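Local coordinates for Two-component system response regulator/GGDEF domain protein (Aeromonas salmonicida, PDB 3LUF) that probably makes cyclic di-GMP from two GTP as a response-regulator diguanylate cyclase, the present chain holding its two magnesium-binding receiver domains and lacking the GGDEF domain, at residues M19-I24 with L30-F35; V97-M102 with E234-V239; Q143-K146 with Q150-E153. All coordinates share one frame; numbering follows the deposited sequence. Where two conformers were deposited one is given.

Contact 1 (M19-I24 with L30-F35); sequences MLIQAI and LEIDAF. Unlike the reference sequence in segment 19-24: M19 (reference Thr).
I24 and I32 meet through the CG2 branch of the first and the CD1 end of the second, 3.7 Å apart, and the apolar part of this helix-to-strand contact is organised around that pair. The two side chains meet at a slant. I32 turns its CG1 branch away from its own carbonyl carbon (chi1 -57°), and CD1 continues outward from it to meet the helix. On I24 the touching branch is the short one, CG2, which also approaches I32 CG1 at 4.0 Å and makes a looser contact with L30 CB. One turn back along the helix, I21 uses its long branch instead: CD1 stands 3.7 Å from A34 CB, with CG1 following at 4.0 Å. The small A34 thus receives the end of a long isoleucine arm, whereas I32 reaches out itself.

A second kind of contact sets apolar side chain against backbone. I32 CD1 comes to 3.6 Å from I21 O, closer than its 4.3 Å to I21 CG2, so the methyl group abuts the helix backbone as well as its side chains.

The backbone geometry fits this pairing: the local helix and strand axes are 9.6 Å apart at closest approach and run antiparallel at 174°. L30, I32 and A34 direct their CB atoms toward the helix, while the intervening E31 and D33 direct theirs away.

Together the segments close the beta-alpha-beta unit of strand 6-10, helix 14-27 and strand 31-35 in the first receiver domain. Strand 6-10 lies next to strand 31-35 in the sheet, placing I7 against I24 and L30 and I9 against I32; helix 106-122 packs on A23 and L30.

Contact 2 (V97-M102 with E234-V239); sequences VLDYVM and ELQCRV
D99 OD2 accepts a hydrogen bond from Q236 NE2 across 3.1 Å, the one close contact between segments 97-102 and 234-239, which belong to the first and second receiver domains. Before it in the chain, V97 and L98 offer their backbone carbonyl oxygens to K146 NZ, so this turn is tied to the second domain by a separate route. At D99 the CB points toward the helix, and CG is swung to the far side of the CA-CB bond from the backbone N. The N-H...O angle is 147°. The amide nitrogen comes from above the carboxylate plane, 57° out of it, and the carboxylate and amide groups are not coplanar. Q236 spans the gap with an extended chain, which is needed because the nearest CA atoms, those of D99 and Q236, are 10.0 Å apart.

Both carboxylate oxygens of this buried aspartate have further partners. OD2 is also hydrogen-bonded to Y111 OH, while OD1 forms a salt bridge with K219 of the second subunit, a charge that would favour the ionised form. OD1 also takes a weak bond from the next backbone amide, Y100 N, at 2.8 Å.

Strand 99-102 is the outermost strand of its sheet within this chain, beside 77-81. Q236 also packs on Y111 and L115 of helix 106-122, and on helix 232-248 the neighbouring L235 and V239 turn to L144 of helix 134-145.

Contact 3 (Q143-K146 with Q150-E153); sequences QLRK and QVHE. Unlike the reference sequence in segment 150-153: Q150 (reference Leu).
R145 and V151 face each other where helix 134-145 ends and strand 150-154 begins, their CA atoms 6.5 Å apart and forming the closest backbone pair. V151 supplies most of the surface covered on the strand side. Its CG2, anti to the carbonyl carbon, touches two helix residues equally closely, at 3.6 Å from L144 CB and 3.6 Å from R145 CG. The arginine and valine side chains cross at a slant, with R145 NE passing 3.9 Å from V151 CB.

Because the arginine is extended from CG to NE (chi2 -176°, chi3 168°), its guanidinium is carried past the valine to the strand backbone. There NH2 gives a weak hydrogen bond to V151 O, 3.0 Å long but bent to 134° at the hydrogen. R145 NH2 stays 6.1 Å from E153 OE2, and E153 forms its salt bridge with R137 instead.

V129 of strand 126-130 touches both L144 and V151, while L235 and V239 of helix 232-248 cover L144. The arrangement is the helix-to-strand turn of a beta-alpha-beta crossover, made of strand 126-130, helix 134-145 and strand 150-154, in the CheY-like fold of the second receiver domain.

Contacts 1 and 3 occupy equivalent places in the two receiver domains, each packing the first helix of its domain on the following edge strand. All three contacts are partly buried. Contact 1 rests on aliphatic side chains, with one methyl against a helix carbonyl; contact 3, reaching the surface at exposed R145, combines valine packing with a weak arginine-to-carbonyl bond. Contact 2 differs in kind: it joins the domains through one polar pair, buried D99 and partly exposed Q236, covers the least surface, and lies near the centre of the chain and within reach of the second subunit. It shares a sheet with contact 1 and touches contact 3 directly, through K146 and through L235 and V239.

Contact 1 (M19-I24 with L30-F35)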
loop_
_atom_site.group_PDB
_atom_site.type_symbol
_atom_site.label_atom_id
_atom_site.label_comp_id
_atom_site.label_asym_id
_atom_site.label_seq_id
_atom_site.Cartn_x
_atom_site.Cartn_y
_atom_site.Cartn_z
HETATM N N MSE B 19 -13.714 15.515 20.683
HETATM C CA MSE B 19 -12.830 14.403 20.229
HETATM C C MSE B 19 -11.983 14.789 19.027
HETATM O O MSE B 19 -10.771 14.482 18.965
HETATM C CB MSE B 19 -13.641 13.168 19.848
HETATM C CG MSE B 19 -14.160 12.425 21.020
HETATM SE SE MSE B 19 -15.367 10.988 20.364
HETATM C CE MSE B 19 -15.367 10.184 22.104
ATOM N N LEU B 20 -12.620 15.468 18.069
ATOM C CA LEU B 20 -11.934 15.902 16.856
ATOM C C LEU B 20 -10.874 16.950 17.172
ATOM O O LEU B 20 -9.759 16.872 16.671
ATOM C CB LEU B 20 -12.925 16.472 15.866
ATOM C CG LEU B 20 -13.730 15.473 15.072
ATOM C CD1 LEU B 20 -14.803 16.189 14.269
ATOM C CD2 LEU B 20 -12.806 14.592 14.155
ATOM N N ILE B 21 -11.229 17.925 17.996
ATOM C CA ILE B 21 -10.263 18.968 18.382
ATOM C C ILE B 21 -9.053 18.339 19.047
ATOM O O ILE B 21 -7.932 18.582 18.621
ATOM C CB ILE B 21 -10.876 20.023 19.298
ATOM C CG1 ILE B 21 -11.937 20.832 18.525
ATOM C CG2 ILE B 21 -9.767 20.917 19.897
ATOM C CD1 ILE B 21 -12.861 21.660 19.443
ATOM N N GLN B 22 -9.285 17.503 20.061
ATOM C CA GLN B 22 -8.196 16.880 20.823
ATOM C C GLN B 22 -7.266 16.056 19.928
ATOM O O GLN B 22 -6.044 16.180 20.009
ATOM C CB GLN B 22 -8.772 16.003 21.932
ATOM C CG GLN B 22 -7.747 15.299 22.838
ATOM C CD GLN B 22 -8.444 14.387 23.841
ATOM O OE1 GLN B 22 -9.513 13.839 23.546
ATOM N NE2 GLN B 22 -7.858 14.226 25.033
ATOM N N ALA B 23 -7.855 15.228 19.067
ATOM C CA ALA B 23 -7.077 14.352 18.193
ATOM C C ALA B 23 -6.313 15.140 17.122
ATOM O O ALA B 23 -5.125 14.872 16.876
ATOM C CB ALA B 23 -7.944 13.307 17.566
ATOM N N ILE B 24 -6.975 16.115 16.496
ATOM C CA ILE B 24 -6.331 16.864 15.417
ATOM C C ILE B 24 -5.205 17.770 15.994
ATOM O O ILE B 24 -4.106 17.891 15.393
ATOM C CB ILE B 24 -7.384 17.640 14.600
ATOM C CG1 ILE B 24 -8.243 16.648 13.827
ATOM C CG2 ILE B 24 -6.710 18.614 13.623
ATOM C CD1 ILE B 24 -9.512 17.256 13.223
ATOM N N LEU B 30 -2.068 21.419 12.414
ATOM C CA LEU B 30 -3.111 22.352 11.970
ATOM C C LEU B 30 -3.708 23.220 13.087
ATOM O O LEU B 30 -3.988 22.722 14.178
ATOM C CB LEU B 30 -4.243 21.565 11.294
ATOM C CG LEU B 30 -3.828 20.831 10.018
ATOM C CD1 LEU B 30 -4.922 19.831 9.630
ATOM C CD2 LEU B 30 -3.586 21.812 8.938
ATOM N N GLU B 31 -3.909 24.512 12.805
ATOM C CA GLU B 31 -4.717 25.383 13.674
ATOM C C GLU B 31 -6.184 25.072 13.421
ATOM O O GLU B 31 -6.578 24.838 12.279
ATOM C CB GLU B 31 -4.494 26.862 13.371
ATOM C CG GLU B 31 -3.662 27.629 14.401
ATOM C CD GLU B 31 -2.295 27.986 13.863
ATOM O OE1 GLU B 31 -1.725 27.165 13.111
ATOM O OE2 GLU B 31 -1.803 29.094 14.164
ATOM N N ILE B 32 -6.987 25.075 14.480
ATOM C CA ILE B 32 -8.361 24.630 14.391
ATOM C C ILE B 32 -9.293 25.738 14.804
ATOM O O ILE B 32 -9.109 26.309 15.875
ATOM C CB ILE B 32 -8.636 23.419 15.342
ATOM C CG1 ILE B 32 -7.689 22.254 15.036
ATOM C CG2 ILE B 32 -10.082 22.958 15.194
ATOM C CD1 ILE B 32 -7.697 21.167 16.146
ATOM N N ASP B 33 -10.290 26.019 13.965
ATOM C CA ASP B 33 -11.459 26.801 14.374
ATOM C C ASP B 33 -12.661 25.863 14.383
ATOM O O ASP B 33 -13.010 25.287 13.341
ATOM C CB ASP B 33 -11.716 27.937 13.384
ATOM C CG ASP B 33 -10.673 29.048 13.474
ATOM O OD1 ASP B 33 -10.126 29.287 14.570
ATOM O OD2 ASP B 33 -10.419 29.698 12.440
ATOM N N ALA B 34 -13.325 25.754 15.538
ATOM C CA ALA B 34 -14.442 24.819 15.667
ATOM C C ALA B 34 -15.691 25.495 16.232
ATOM O O ALA B 34 -15.615 26.184 17.256
ATOM C CB ALA B 34 -14.054 23.631 16.577
ATOM N N PHE B 35 -16.823 25.246 15.582
ATOM C CA PHE B 35 -18.084 25.879 15.967
ATOM C C PHE B 35 -19.191 24.870 16.046
ATOM O O PHE B 35 -19.135 23.817 15.396
ATOM C CB PHE B 35 -18.459 26.980 14.962
ATOM C CG PHE B 35 -17.388 27.974 14.774
ATOM C CD1 PHE B 35 -17.185 28.967 15.742
ATOM C CD2 PHE B 35 -16.523 27.894 13.658
ATOM C CE1 PHE B 35 -16.142 29.876 15.600
ATOM C CE2 PHE B 35 -15.488 28.798 13.501
ATOM C CZ PHE B 35 -15.288 29.791 14.475
#

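Contact 2 (V97-M102 with E234-V239)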
loop_
_atom_site.group_PDB
_atom_site.type_symbol
_atom_site.label_atom_id
_atom_site.label_comp_id
_atom_site.label_asym_id
_atom_site.label_seq_id
_atom_site.Cartn_x
_atom_site.Cartn_y
_atom_site.Cartn_z
ATOM N N VAL B 97 -18.157 17.252 -2.670
ATOM C CA VAL B 97 -17.556 16.923 -1.386
ATOM C C VAL B 97 -16.254 16.131 -1.665
ATOM O O VAL B 97 -16.204 15.294 -2.572
ATOM C CB VAL B 97 -18.549 16.088 -0.591
ATOM C CG1 VAL B 97 -17.943 15.509 0.637
ATOM C CG2 VAL B 97 -19.787 16.931 -0.227
ATOM N N LEU B 98 -15.228 16.391 -0.872
ATOM C CA LEU B 98 -13.934 15.732 -0.994
ATOM C C LEU B 98 -13.980 14.264 -0.575
ATOM O O LEU B 98 -13.462 13.383 -1.292
ATOM C CB LEU B 98 -12.959 16.471 -0.085
ATOM C CG LEU B 98 -11.460 16.398 -0.220
ATOM C CD1 LEU B 98 -10.855 17.640 0.434
ATOM C CD2 LEU B 98 -10.916 15.127 0.430
ATOM N N ASP B 99 -14.558 14.013 0.604
ATOM C CA ASP B 99 -14.586 12.686 1.211
ATOM C C ASP B 99 -15.593 12.759 2.361
ATOM O O ASP B 99 -16.183 13.815 2.601
ATOM C CB ASP B 99 -13.162 12.336 1.692
ATOM C CG ASP B 99 -12.955 10.844 1.967
ATOM O OD1 ASP B 99 -13.891 10.028 1.760
ATOM O OD2 ASP B 99 -11.819 10.489 2.382
ATOM N N TYR B 100 -15.821 11.642 3.042
ATOM C CA TYR B 100 -16.597 11.673 4.276
ATOM C C TYR B 100 -15.888 10.884 5.362
ATOM O O TYR B 100 -15.035 10.036 5.078
ATOM C CB TYR B 100 -18.030 11.142 4.079
ATOM C CG TYR B 100 -18.087 9.704 3.639
ATOM C CD1 TYR B 100 -18.320 8.677 4.559
ATOM C CD2 TYR B 100 -17.891 9.367 2.290
ATOM C CE1 TYR B 100 -18.372 7.354 4.132
ATOM C CE2 TYR B 100 -17.934 8.054 1.867
ATOM C CZ TYR B 100 -18.165 7.060 2.780
ATOM O OH TYR B 100 -18.197 5.762 2.327
ATOM N N VAL B 101 -16.261 11.180 6.602
ATOM C CA VAL B 101 -15.702 10.543 7.785
ATOM C C VAL B 101 -16.865 9.969 8.558
ATOM O O VAL B 101 -17.865 10.659 8.792
ATOM C CB VAL B 101 -14.942 11.561 8.672
ATOM C CG1 VAL B 101 -14.480 10.936 9.991
ATOM C CG2 VAL B 101 -13.729 12.089 7.925
HETATM N N MSE B 102 -16.771 8.693 8.918
HETATM C CA MSE B 102 -17.784 8.128 9.805
HETATM C C MSE B 102 -17.574 8.615 11.229
HETATM O O MSE B 102 -16.425 8.623 11.714
HETATM C CB MSE B 102 -17.719 6.593 9.771
HETATM C CG MSE B 102 -17.973 5.988 8.411
HETATM SE SE MSE B 102 -19.746 6.381 7.644
HETATM C CE MSE B 102 -20.942 5.924 9.072
ATOM N N GLU B 234 -9.794 3.915 -2.983
ATOM C CA GLU B 234 -8.673 3.018 -3.202
ATOM C C GLU B 234 -7.471 3.799 -3.737
ATOM O O GLU B 234 -6.368 3.685 -3.193
ATOM C CB GLU B 234 -9.057 1.880 -4.126
ATOM C CG GLU B 234 -9.975 0.877 -3.419
ATOM C CD GLU B 234 -10.515 -0.192 -4.360
ATOM O OE1 GLU B 234 -10.877 -1.280 -3.858
ATOM O OE2 GLU B 234 -10.612 0.073 -5.580
ATOM N N LEU B 235 -7.731 4.682 -4.698
ATOM C CA LEU B 235 -6.679 5.530 -5.264
ATOM C C LEU B 235 -6.098 6.415 -4.174
ATOM O O LEU B 235 -4.879 6.487 -4.028
ATOM C CB LEU B 235 -7.200 6.401 -6.440
ATOM C CG LEU B 235 -6.186 7.450 -6.934
ATOM C CD1 LEU B 235 -4.973 6.811 -7.591
ATOM C CD2 LEU B 235 -6.868 8.418 -7.871
ATOM N N GLN B 236 -6.968 7.100 -3.431
ATOM C CA GLN B 236 -6.531 7.922 -2.307
ATOM C C GLN B 236 -5.672 7.170 -1.313
ATOM O O GLN B 236 -4.641 7.677 -0.919
ATOM C CB GLN B 236 -7.715 8.562 -1.579
ATOM C CG GLN B 236 -7.317 9.305 -0.297
ATOM C CD GLN B 236 -8.462 10.180 0.245
ATOM O OE1 GLN B 236 -8.324 11.402 0.375
ATOM N NE2 GLN B 236 -9.605 9.560 0.496
ATOM N N CYS B 237 -6.103 5.964 -0.910
ATOM C CA CYS B 237 -5.360 5.152 0.060
ATOM C C CYS B 237 -3.961 4.837 -0.476
ATOM O O CYS B 237 -2.976 4.986 0.239
ATOM C CB CYS B 237 -6.112 3.839 0.315
ATOM S SG CYS B 237 -5.302 2.695 1.374
ATOM N N ARG B 238 -3.887 4.407 -1.732
ATOM C CA ARG B 238 -2.565 4.041 -2.288
ATOM C C ARG B 238 -1.613 5.244 -2.380
ATOM O O ARG B 238 -0.399 5.135 -2.084
ATOM C CB ARG B 238 -2.737 3.463 -3.693
ATOM C CG ARG B 238 -3.447 2.138 -3.706
ATOM C CD ARG B 238 -2.460 0.947 -3.611
ATOM N NE ARG B 238 -1.589 0.967 -2.439
ATOM C CZ ARG B 238 -1.958 0.629 -1.202
ATOM N NH1 ARG B 238 -3.222 0.287 -0.951
ATOM N NH2 ARG B 238 -1.072 0.674 -0.208
ATOM N N VAL B 239 -2.174 6.358 -2.844
ATOM C CA VAL B 239 -1.401 7.572 -2.999
ATOM C C VAL B 239 -0.923 8.013 -1.636
ATOM O O VAL B 239 0.273 8.235 -1.456
ATOM C CB VAL B 239 -2.161 8.660 -3.752
ATOM C CG1 VAL B 239 -1.452 10.039 -3.568
ATOM C CG2 VAL B 239 -2.263 8.294 -5.216
#

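Contact 3 (Q143-K146 with Q150-E153)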
loop_
_atom_site.group_PDB
_atom_site.type_symbol
_atom_site.label_atom_id
_atom_site.label_comp_id
_atom_site.label_asym_id
_atom_site.label_seq_id
_atom_site.Cartn_x
_atom_site.Cartn_y
_atom_site.Cartn_z
ATOM N N GLN B 143 -9.598 13.204 -9.223
ATOM C CA GLN B 143 -9.566 12.508 -7.934
ATOM C C GLN B 143 -8.345 13.000 -7.139
ATOM O O GLN B 143 -8.443 13.291 -5.972
ATOM C CB GLN B 143 -9.539 10.988 -8.136
ATOM C CG GLN B 143 -10.898 10.368 -8.567
ATOM C CD GLN B 143 -10.818 8.921 -9.107
ATOM O OE1 GLN B 143 -9.769 8.444 -9.551
ATOM N NE2 GLN B 143 -11.961 8.244 -9.117
ATOM N N LEU B 144 -7.180 13.096 -7.784
ATOM C CA LEU B 144 -5.991 13.571 -7.076
ATOM C C LEU B 144 -6.060 15.045 -6.677
ATOM O O LEU B 144 -5.521 15.445 -5.643
ATOM C CB LEU B 144 -4.726 13.292 -7.911
ATOM C CG LEU B 144 -4.472 11.821 -8.248
ATOM C CD1 LEU B 144 -3.385 11.689 -9.297
ATOM C CD2 LEU B 144 -4.055 11.016 -7.023
ATOM N N ARG B 145 -6.732 15.859 -7.492
ATOM C CA ARG B 145 -6.913 17.278 -7.171
ATOM C C ARG B 145 -7.835 17.450 -5.941
ATOM O O ARG B 145 -7.681 18.420 -5.197
ATOM C CB ARG B 145 -7.406 18.082 -8.370
ATOM C CG ARG B 145 -6.312 18.278 -9.393
ATOM C CD ARG B 145 -6.686 19.145 -10.577
ATOM N NE ARG B 145 -5.437 19.450 -11.281
ATOM C CZ ARG B 145 -5.346 19.777 -12.560
ATOM N NH1 ARG B 145 -6.444 19.855 -13.320
ATOM N NH2 ARG B 145 -4.152 20.019 -13.080
ATOM N N LYS B 146 -8.712 16.476 -5.709
ATOM C CA LYS B 146 -9.551 16.437 -4.481
ATOM C C LYS B 146 -8.792 15.899 -3.263
ATOM O O LYS B 146 -9.332 15.810 -2.160
ATOM C CB LYS B 146 -10.747 15.543 -4.683
ATOM C CG LYS B 146 -11.786 16.099 -5.633
ATOM C CD LYS B 146 -13.165 15.704 -5.181
ATOM C CE LYS B 146 -13.296 14.201 -5.166
ATOM N NZ LYS B 146 -14.469 13.801 -4.341
ATOM N N GLN B 150 -0.911 18.859 -6.242
ATOM C CA GLN B 150 -0.581 19.524 -7.484
ATOM C C GLN B 150 -0.365 18.455 -8.542
ATOM O O GLN B 150 0.582 17.682 -8.454
ATOM C CB GLN B 150 0.683 20.332 -7.270
ATOM C CG GLN B 150 0.481 21.494 -6.296
ATOM C CD GLN B 150 1.757 22.287 -6.136
ATOM O OE1 GLN B 150 2.379 22.672 -7.131
ATOM N NE2 GLN B 150 2.195 22.480 -4.899
ATOM N N VAL B 151 -1.259 18.423 -9.532
ATOM C CA VAL B 151 -1.353 17.303 -10.477
ATOM C C VAL B 151 -0.926 17.717 -11.890
ATOM O O VAL B 151 -1.505 18.629 -12.510
ATOM C CB VAL B 151 -2.776 16.658 -10.504
ATOM C CG1 VAL B 151 -2.747 15.377 -11.294
ATOM C CG2 VAL B 151 -3.303 16.373 -9.036
ATOM N N HIS B 152 0.124 17.056 -12.392
ATOM C CA HIS B 152 0.542 17.245 -13.760
ATOM C C HIS B 152 -0.017 16.091 -14.590
ATOM O O HIS B 152 -0.251 15.014 -14.086
ATOM C CB HIS B 152 2.065 17.174 -13.853
ATOM C CG HIS B 152 2.780 18.216 -13.051
ATOM N ND1 HIS B 152 3.288 19.367 -13.620
ATOM C CD2 HIS B 152 3.115 18.260 -11.744
ATOM C CE1 HIS B 152 3.879 20.088 -12.688
ATOM N NE2 HIS B 152 3.783 19.446 -11.535
ATOM N N GLU B 153 -0.201 16.306 -15.887
ATOM C CA GLU B 153 -0.700 15.232 -16.745
ATOM C C GLU B 153 0.184 14.982 -17.975
ATOM O O GLU B 153 0.865 15.897 -18.484
ATOM C CB GLU B 153 -2.174 15.469 -17.171
ATOM C CG GLU B 153 -2.357 16.676 -18.092
ATOM C CD GLU B 153 -3.742 16.773 -18.764
ATOM O OE1 GLU B 153 -4.286 15.755 -19.281
ATOM O OE2 GLU B 153 -4.265 17.908 -18.781
#